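Local coordinates for protein glycerate 2-kinase (Pyrococcus horikoshii, PDB 1X3L) that catalyses the ATP-dependent phosphorylation of D-glycerate to 2-phosphoglycerate, with magnesium as the usual cofactor, at residues D22-V27 and A60-R65; I54-A59 and I127-G132; V77-Y82 and A135-P140. All coordinates share one frame; numbering follows the deposited sequence.

Contact 1. Residues D22-V27 and A60-R65; sequences DPYRAV and ACEMAR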
loop_
_atom_site.group_PDB
_atom_site.type_symbol
_atom_site.label_atom_id
_atom_site.label_comp_id
_atom_site.label_asym_id
_atom_site.label_seq_id
_atom_site.Cartn_x
_atom_site.Cartn_y
_atom_site.Cartn_z
ATOM N N ASP A 22 6.384 8.340 1.718
ATOM C CA ASP A 22 7.611 8.163 0.948
ATOM C C ASP A 22 8.410 7.021 1.568
ATOM O O ASP A 22 8.731 7.059 2.759
ATOM C CB ASP A 22 8.450 9.442 0.967
ATOM C CG ASP A 22 9.753 9.286 0.210
ATOM O OD1 ASP A 22 9.697 9.043 -1.009
ATOM O OD2 ASP A 22 10.833 9.392 0.831
ATOM N N PRO A 23 8.749 5.993 0.770
ATOM C CA PRO A 23 9.508 4.851 1.292
ATOM C C PRO A 23 10.775 5.240 2.050
ATOM O O PRO A 23 11.004 4.774 3.165
ATOM C CB PRO A 23 9.795 4.026 0.042
ATOM C CG PRO A 23 8.591 4.307 -0.819
ATOM C CD PRO A 23 8.438 5.805 -0.659
ATOM N N TYR A 24 11.593 6.098 1.447
ATOM C CA TYR A 24 12.825 6.542 2.086
ATOM C C TYR A 24 12.529 7.273 3.404
ATOM O O TYR A 24 13.055 6.906 4.456
ATOM C CB TYR A 24 13.606 7.461 1.139
ATOM C CG TYR A 24 14.925 7.928 1.699
ATOM C CD1 TYR A 24 16.050 7.101 1.677
ATOM C CD2 TYR A 24 15.043 9.188 2.287
ATOM C CE1 TYR A 24 17.259 7.515 2.228
ATOM C CE2 TYR A 24 16.246 9.611 2.841
ATOM C CZ TYR A 24 17.349 8.768 2.808
ATOM O OH TYR A 24 18.532 9.179 3.370
ATOM N N ARG A 25 11.689 8.304 3.347
ATOM C CA ARG A 25 11.339 9.065 4.546
ATOM C C ARG A 25 10.639 8.205 5.593
ATOM O O ARG A 25 10.899 8.340 6.786
ATOM C CB ARG A 25 10.422 10.240 4.195
ATOM C CG ARG A 25 11.055 11.315 3.327
ATOM C CD ARG A 25 9.995 12.310 2.862
ATOM N NE ARG A 25 10.527 13.303 1.932
ATOM C CZ ARG A 25 11.077 14.454 2.301
ATOM N NH1 ARG A 25 11.168 14.763 3.589
ATOM N NH2 ARG A 25 11.536 15.294 1.382
ATOM N N ALA A 26 9.742 7.329 5.148
ATOM C CA ALA A 26 9.007 6.468 6.071
ATOM C C ALA A 26 9.953 5.632 6.928
ATOM O O ALA A 26 9.726 5.463 8.131
ATOM C CB ALA A 26 8.051 5.560 5.302
ATOM N N VAL A 27 11.014 5.106 6.314
ATOM C CA VAL A 27 11.974 4.301 7.062
ATOM C C VAL A 27 12.675 5.149 8.117
ATOM O O VAL A 27 12.813 4.726 9.264
ATOM C CB VAL A 27 13.044 3.663 6.137
ATOM C CG1 VAL A 27 14.145 3.013 6.981
ATOM C CG2 VAL A 27 12.395 2.620 5.229
ATOM N N ALA A 60 12.083 -1.415 -2.833
ATOM C CA ALA A 60 13.199 -2.108 -2.205
ATOM C C ALA A 60 14.466 -1.255 -2.102
ATOM O O ALA A 60 15.064 -1.141 -1.028
ATOM C CB ALA A 60 13.498 -3.399 -2.966
ATOM N N CYS A 61 14.878 -0.656 -3.217
ATOM C CA CYS A 61 16.081 0.170 -3.230
ATOM C C CYS A 61 15.951 1.433 -2.394
ATOM O O CYS A 61 16.880 1.801 -1.675
ATOM C CB CYS A 61 16.461 0.545 -4.664
ATOM S SG CYS A 61 17.046 -0.858 -5.638
ATOM N N GLU A 62 14.809 2.104 -2.482
ATOM C CA GLU A 62 14.624 3.313 -1.692
ATOM C C GLU A 62 14.641 2.995 -0.196
ATOM O O GLU A 62 15.275 3.702 0.585
ATOM C CB GLU A 62 13.325 4.021 -2.088
ATOM C CG GLU A 62 13.471 4.878 -3.338
ATOM C CD GLU A 62 14.427 6.050 -3.127
ATOM O OE1 GLU A 62 14.034 7.045 -2.470
ATOM O OE2 GLU A 62 15.579 5.975 -3.610
ATOM N N MET A 63 13.965 1.925 0.207
ATOM C CA MET A 63 13.948 1.553 1.618
ATOM C C MET A 63 15.347 1.144 2.075
ATOM O O MET A 63 15.796 1.537 3.150
ATOM C CB MET A 63 12.944 0.420 1.852
ATOM C CG MET A 63 11.489 0.883 1.722
ATOM S SD MET A 63 10.276 -0.445 1.763
ATOM C CE MET A 63 10.151 -0.736 3.551
ATOM N N ALA A 64 16.035 0.371 1.241
ATOM C CA ALA A 64 17.392 -0.082 1.545
ATOM C C ALA A 64 18.348 1.097 1.699
ATOM O O ALA A 64 19.215 1.096 2.570
ATOM C CB ALA A 64 17.893 -1.011 0.438
ATOM N N ARG A 65 18.188 2.100 0.842
ATOM C CA ARG A 65 19.038 3.284 0.881
ATOM C C ARG A 65 18.919 3.995 2.231
ATOM O O ARG A 65 19.911 4.492 2.771
ATOM C CB ARG A 65 18.654 4.229 -0.265
ATOM C CG ARG A 65 19.572 5.427 -0.442
ATOM C CD ARG A 65 19.326 6.106 -1.789
ATOM N NE ARG A 65 17.977 6.662 -1.912
ATOM C CZ ARG A 65 17.586 7.822 -1.388
ATOM N NH1 ARG A 65 18.440 8.568 -0.696
ATOM N NH2 ARG A 65 16.334 8.235 -1.550
HETATM O O HOH W 1 11.494 7.025 -1.348
#
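E62 OE1 accepts from R65 NH2 and from water 1, which links it to D22 and Y24 of the other helix segment. The bond from R65 NH2 is 2.7 Å long and part of a salt bridge. Water 1 also donates to D22 OD1 and accepts from Y24 N. One water therefore ties the carboxylate on helix 60-70 to the first turn of helix 23-30. The grip of R65 on E62 is side-on and bidentate: NH2 takes OE1 and NE takes OE2 at 3.0 Å. Both carboxylate oxygens lie close to the guanidinium plane, and OE1 is met on its syn side.

This pairing fixes the rotation of the guanidinium, which lies flat on the Y24 ring. The two planes are 5° apart and the centres 4.0 Å apart. The overlap is off-centre: R65 NH1 sits over the rim at Y24 CE1, 3.3 Å away. It is a stacked cation-pi contact. Y24 CG is anti to the backbone N (chi1 -178°), beside the carbonyl carbon, and the ring beyond it meets the backbone O of E62 at its edge. Y24 OH is hydrogen-bonded to D69 OD2.

D22 caps the helix. Its OD2 accepts from R25 N at 2.9 Å. Beneath the polar layer, M63 CG packs against P23 CB and against V27 CG2, 4.0 Å away. L192 and I194 of strand 188-194 line this apolar side.

The two segments point the same general way; their axes approach to 7.8 Å and cross at -34°. This is helix-helix packing over one face of a parallel alpha/beta sheet, with a polar outer edge and an apolar inner one.

Contact 2. Residues I54-A59 and I127-G132; sequences IALGKA and ILISGG. With SO4 (sulfate ion), chain B.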
loop_
_atom_site.group_PDB
_atom_site.type_symbol
_atom_site.label_atom_id
_atom_site.label_comp_id
_atom_site.label_asym_id
_atom_site.label_seq_id
_atom_site.Cartn_x
_atom_site.Cartn_y
_atom_site.Cartn_z
ATOM N N ILE A 54 17.483 -7.364 3.570
ATOM C CA ILE A 54 16.803 -8.137 2.543
ATOM C C ILE A 54 15.566 -7.321 2.175
ATOM O O ILE A 54 14.615 -7.234 2.958
ATOM C CB ILE A 54 16.368 -9.524 3.055
ATOM C CG1 ILE A 54 17.605 -10.377 3.360
ATOM C CG2 ILE A 54 15.484 -10.208 2.012
ATOM C CD1 ILE A 54 17.284 -11.735 3.974
ATOM N N ALA A 55 15.595 -6.714 0.992
ATOM C CA ALA A 55 14.493 -5.885 0.523
ATOM C C ALA A 55 13.805 -6.482 -0.697
ATOM O O ALA A 55 14.457 -7.010 -1.597
ATOM C CB ALA A 55 15.005 -4.492 0.203
ATOM N N LEU A 56 12.480 -6.386 -0.716
ATOM C CA LEU A 56 11.678 -6.910 -1.811
ATOM C C LEU A 56 10.450 -6.037 -2.050
ATOM O O LEU A 56 9.699 -5.721 -1.120
ATOM C CB LEU A 56 11.230 -8.343 -1.507
ATOM C CG LEU A 56 10.630 -8.547 -0.112
ATOM C CD1 LEU A 56 9.323 -9.328 -0.208
ATOM C CD2 LEU A 56 11.642 -9.269 0.769
ATOM N N GLY A 57 10.245 -5.660 -3.308
ATOM C CA GLY A 57 9.114 -4.827 -3.654
ATOM C C GLY A 57 9.561 -3.690 -4.542
ATOM O O GLY A 57 10.751 -3.524 -4.799
ATOM N N LYS A 58 8.602 -2.898 -5.004
ATOM C CA LYS A 58 8.891 -1.774 -5.879
ATOM C C LYS A 58 9.741 -0.682 -5.231
ATOM O O LYS A 58 10.405 0.078 -5.931
ATOM C CB LYS A 58 7.578 -1.181 -6.395
ATOM C CG LYS A 58 6.781 -2.143 -7.265
ATOM C CD LYS A 58 5.433 -1.556 -7.646
ATOM C CE LYS A 58 4.612 -2.541 -8.464
ATOM N NZ LYS A 58 3.241 -2.022 -8.733
ATOM N N ALA A 59 9.732 -0.606 -3.902
ATOM C CA ALA A 59 10.517 0.409 -3.197
ATOM C C ALA A 59 11.713 -0.195 -2.459
ATOM O O ALA A 59 12.290 0.435 -1.571
ATOM C CB ALA A 59 9.628 1.160 -2.211
ATOM N N ILE A 127 14.121 -6.735 7.074
ATOM C CA ILE A 127 13.345 -7.273 5.958
ATOM C C ILE A 127 12.488 -6.085 5.527
ATOM O O ILE A 127 11.621 -5.642 6.278
ATOM C CB ILE A 127 12.427 -8.432 6.401
ATOM C CG1 ILE A 127 13.254 -9.529 7.075
ATOM C CG2 ILE A 127 11.693 -9.001 5.192
ATOM C CD1 ILE A 127 14.241 -10.223 6.146
ATOM N N LEU A 128 12.751 -5.557 4.335
ATOM C CA LEU A 128 12.030 -4.394 3.825
ATOM C C LEU A 128 11.019 -4.826 2.761
ATOM O O LEU A 128 11.388 -5.268 1.672
ATOM C CB LEU A 128 13.042 -3.381 3.266
ATOM C CG LEU A 128 14.225 -3.069 4.203
ATOM C CD1 LEU A 128 15.140 -2.017 3.577
ATOM C CD2 LEU A 128 13.704 -2.566 5.551
ATOM N N ILE A 129 9.739 -4.685 3.084
ATOM C CA ILE A 129 8.678 -5.116 2.186
ATOM C C ILE A 129 7.795 -4.002 1.613
ATOM O O ILE A 129 7.337 -3.111 2.331
ATOM C CB ILE A 129 7.773 -6.144 2.903
ATOM C CG1 ILE A 129 8.639 -7.237 3.541
ATOM C CG2 ILE A 129 6.792 -6.765 1.911
ATOM C CD1 ILE A 129 7.853 -8.254 4.383
ATOM N N SER A 130 7.565 -4.070 0.305
ATOM C CA SER A 130 6.718 -3.107 -0.391
ATOM C C SER A 130 5.915 -3.837 -1.465
ATOM O O SER A 130 5.996 -5.061 -1.579
ATOM C CB SER A 130 7.552 -1.976 -1.004
ATOM O OG SER A 130 8.637 -2.471 -1.766
ATOM N N GLY A 131 5.136 -3.086 -2.240
ATOM C CA GLY A 131 4.303 -3.683 -3.269
ATOM C C GLY A 131 5.020 -4.486 -4.336
ATOM O O GLY A 131 6.139 -4.158 -4.727
ATOM N N GLY A 132 4.366 -5.548 -4.802
ATOM C CA GLY A 132 4.941 -6.393 -5.837
ATOM C C GLY A 132 5.861 -7.503 -5.349
ATOM O O GLY A 132 6.418 -8.257 -6.152
HETATM S S SO4 B . 1.715 -8.061 -3.788
HETATM O O1 SO4 B . 1.344 -8.753 -2.543
HETATM O O2 SO4 B . 0.597 -8.175 -4.741
HETATM O O3 SO4 B . 2.927 -8.667 -4.370
HETATM O O4 SO4 B . 1.980 -6.640 -3.506
#
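I54 and I127 lie side by side and point the same way, as do L56 and I129. They belong to neighbouring parallel strands, 51-56 and 124-129, in the middle of a six-stranded parallel sheet of the Rossmann-like alpha/beta type. I54 CB meets I127 CD1 at 3.8 Å, and the two CD1 methyls also touch. L56 CG lies 3.8 Å from L128 O, and the CD1 branch of L56 meets I129 CG2. These four residues line one face of the sheet, where I54 also packs on helix 103-118 and I129 on strand 188-194. On the other face A55 CB meets L128 CB, 3.8 Å away, under helix 60-70.

The backbone bonds follow the parallel pattern. L128 N donates to I54 O, L56 N to L128 O, and S130 N to L56 O.

Beyond the strands the two segments stay joined. K58 N donates to G131 O at 2.8 Å, and K58 CG lies against the same oxygen. K58 is a substrate-binding residue by similarity; its chain is extended beyond CG. G57 lies against the S130 hydroxyl: G57 CA is 3.1 Å from S130 OG. The backbone angles of G57 (phi 133°) are of the kind glycine takes.

G132 stands at the N-cap of helix 133-136. Its N donates to O4 of a sulfate, probably from the crystallisation liquor, over 2.9 Å. S134 N, from the start of that helix, and A206 N, from a loop, bind the same ion, which is consistent with an anion site.

S130 OG, set between its own backbone N and carbonyl carbon (chi1 50°), accepts from A59 N at 3.0 Å with an N-H...O angle of 158°.

Contact 3. Residues V77-Y82 and A135-P140; sequences VAVTKY and ALFELP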
loop_
_atom_site.group_PDB
_atom_site.type_symbol
_atom_site.label_atom_id
_atom_site.label_comp_id
_atom_site.label_asym_id
_atom_site.label_seq_id
_atom_site.Cartn_x
_atom_site.Cartn_y
_atom_site.Cartn_z
ATOM N N VAL A 77 20.539 -7.797 -0.059
ATOM C CA VAL A 77 20.038 -7.828 -1.426
ATOM C C VAL A 77 18.713 -7.072 -1.517
ATOM O O VAL A 77 17.912 -7.084 -0.582
ATOM C CB VAL A 77 19.820 -9.278 -1.925
ATOM C CG1 VAL A 77 18.690 -9.948 -1.149
ATOM C CG2 VAL A 77 19.511 -9.270 -3.417
ATOM N N ALA A 78 18.506 -6.405 -2.645
ATOM C CA ALA A 78 17.289 -5.649 -2.890
ATOM C C ALA A 78 16.717 -6.135 -4.213
ATOM O O ALA A 78 17.361 -6.015 -5.257
ATOM C CB ALA A 78 17.603 -4.157 -2.957
ATOM N N VAL A 79 15.516 -6.703 -4.164
ATOM C CA VAL A 79 14.861 -7.224 -5.362
ATOM C C VAL A 79 13.711 -6.304 -5.752
ATOM O O VAL A 79 12.762 -6.125 -4.984
ATOM C CB VAL A 79 14.319 -8.645 -5.114
ATOM C CG1 VAL A 79 13.898 -9.281 -6.432
ATOM C CG2 VAL A 79 15.379 -9.489 -4.420
ATOM N N THR A 80 13.801 -5.718 -6.945
ATOM C CA THR A 80 12.776 -4.793 -7.413
ATOM C C THR A 80 12.456 -4.991 -8.895
ATOM O O THR A 80 13.067 -5.820 -9.566
ATOM C CB THR A 80 13.220 -3.329 -7.166
ATOM O OG1 THR A 80 12.125 -2.443 -7.422
ATOM C CG2 THR A 80 14.391 -2.958 -8.076
ATOM N N LYS A 81 11.490 -4.227 -9.396
ATOM C CA LYS A 81 11.074 -4.316 -10.792
ATOM C C LYS A 81 12.128 -3.814 -11.774
ATOM O O LYS A 81 13.029 -3.056 -11.408
ATOM C CB LYS A 81 9.785 -3.521 -11.008
ATOM C CG LYS A 81 8.547 -4.144 -10.399
ATOM C CD LYS A 81 7.313 -3.276 -10.649
ATOM C CE LYS A 81 7.057 -3.062 -12.140
ATOM N NZ LYS A 81 6.783 -4.333 -12.866
ATOM N N TYR A 82 12.009 -4.251 -13.024
ATOM C CA TYR A 82 12.934 -3.836 -14.070
ATOM C C TYR A 82 12.799 -2.330 -14.265
ATOM O O TYR A 82 11.692 -1.817 -14.431
ATOM C CB TYR A 82 12.615 -4.567 -15.380
ATOM C CG TYR A 82 12.892 -6.054 -15.324
ATOM C CD1 TYR A 82 14.192 -6.534 -15.152
ATOM C CD2 TYR A 82 11.855 -6.981 -15.418
ATOM C CE1 TYR A 82 14.451 -7.900 -15.071
ATOM C CE2 TYR A 82 12.102 -8.351 -15.338
ATOM C CZ TYR A 82 13.400 -8.803 -15.164
ATOM O OH TYR A 82 13.649 -10.156 -15.070
ATOM N N ALA A 135 5.554 -11.529 -6.758
ATOM C CA ALA A 135 6.135 -11.951 -8.029
ATOM C C ALA A 135 7.638 -11.691 -8.093
ATOM O O ALA A 135 8.395 -12.487 -8.651
ATOM C CB ALA A 135 5.434 -11.234 -9.181
ATOM N N LEU A 136 8.065 -10.574 -7.513
ATOM C CA LEU A 136 9.472 -10.190 -7.511
ATOM C C LEU A 136 10.352 -11.055 -6.622
ATOM O O LEU A 136 11.554 -11.176 -6.858
ATOM C CB LEU A 136 9.617 -8.742 -7.049
ATOM C CG LEU A 136 9.031 -7.629 -7.913
ATOM C CD1 LEU A 136 9.078 -6.312 -7.133
ATOM C CD2 LEU A 136 9.815 -7.527 -9.222
ATOM N N PHE A 137 9.753 -11.649 -5.598
ATOM C CA PHE A 137 10.496 -12.452 -4.639
ATOM C C PHE A 137 9.820 -13.803 -4.451
ATOM O O PHE A 137 8.882 -13.932 -3.663
ATOM C CB PHE A 137 10.533 -11.697 -3.313
ATOM C CG PHE A 137 11.517 -12.229 -2.327
ATOM C CD1 PHE A 137 12.872 -11.937 -2.452
ATOM C CD2 PHE A 137 11.089 -12.979 -1.238
ATOM C CE1 PHE A 137 13.785 -12.379 -1.495
ATOM C CE2 PHE A 137 11.996 -13.427 -0.279
ATOM C CZ PHE A 137 13.343 -13.124 -0.408
ATOM N N GLU A 138 10.300 -14.811 -5.172
ATOM C CA GLU A 138 9.708 -16.136 -5.077
ATOM C C GLU A 138 10.683 -17.278 -5.327
ATOM O O GLU A 138 11.607 -17.173 -6.133
ATOM C CB GLU A 138 8.523 -16.247 -6.045
ATOM C CG GLU A 138 7.859 -17.621 -6.072
ATOM C CD GLU A 138 7.464 -18.118 -4.689
ATOM O OE1 GLU A 138 6.683 -17.433 -4.001
ATOM O OE2 GLU A 138 7.931 -19.200 -4.286
ATOM N N LEU A 139 10.455 -18.371 -4.608
ATOM C CA LEU A 139 11.259 -19.578 -4.711
ATOM C C LEU A 139 10.328 -20.754 -4.422
ATOM O O LEU A 139 9.957 -20.995 -3.276
ATOM C CB LEU A 139 12.401 -19.546 -3.691
ATOM C CG LEU A 139 13.370 -20.732 -3.726
ATOM C CD1 LEU A 139 13.992 -20.848 -5.115
ATOM C CD2 LEU A 139 14.448 -20.547 -2.668
ATOM N N PRO A 140 9.919 -21.488 -5.467
ATOM C CA PRO A 140 9.022 -22.642 -5.322
ATOM C C PRO A 140 9.597 -23.746 -4.430
ATOM O O PRO A 140 10.810 -23.860 -4.280
ATOM C CB PRO A 140 8.829 -23.112 -6.764
ATOM C CG PRO A 140 9.008 -21.846 -7.560
ATOM C CD PRO A 140 10.207 -21.228 -6.888
#
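L136 reaches across to strand 75-81 with its two methyls. CD2 presses on the backbone, 3.7 Å from T80 C and equally near K81 N. L136 CD2 also meets K81 CG at 3.8 Å. L136 CD1 touches K81 CG at 4.0 Å, so both branches lie against the K81 stem. The two side chains cross at about a right angle.

V79 makes the other half of the contact. Its CB points toward the 135-140 segment, and its two methyls have different partners. V79 CG1, anti to the backbone N (chi1 -169°), lies against the carbonyl O of L136 in a tight contact of 3.0 Å. V79 CG2 comes to the edge of the F137 ring, near its plane, with F137 CD1 4.0 Å away. No hydrogen bond links the two segments. The join is made by van der Waals contact of methyls with backbone and side chains.

F137 is where the chain leaves helix 133-136. Its side chain also packs on L56 of strand 51-56 and A112 of helix 103-118. A96 of strand 92-96 touches both V79 and L136. T80 OG1 is hydrogen-bonded to G57 O.

The side chain of K81 lies about 4 Å from that of K58, a substrate-binding residue by similarity. The contact packs a short helix and its exit loop against a strand of the parallel alpha/beta sheet, at the C-terminal end of the strand, where active sites of such folds commonly lie.

How the contacts relate
Contacts 2 and 3 include strands of one parallel sheet; contact 1 packs on one of its faces. Contacts 2 and 3 have centres 8 Å apart. Their strands are neighbours: A55 N is 2.8 Å from V77 O, and A55 O is 2.8 Å from V79 N, both probable hydrogen bonds. Contact 1 covers the A55 and L128 face, its centre 9 Å from that of contact 2. A60 CB is 3.5 Å from V79 O, so helix 60-70 also touches contact 3. The sulfate sits on contact 2 at G132, where helix 133-136 starts and leads into contact 3. The side chain of K58 in contact 2 is about 8 Å from that of P23 in contact 1.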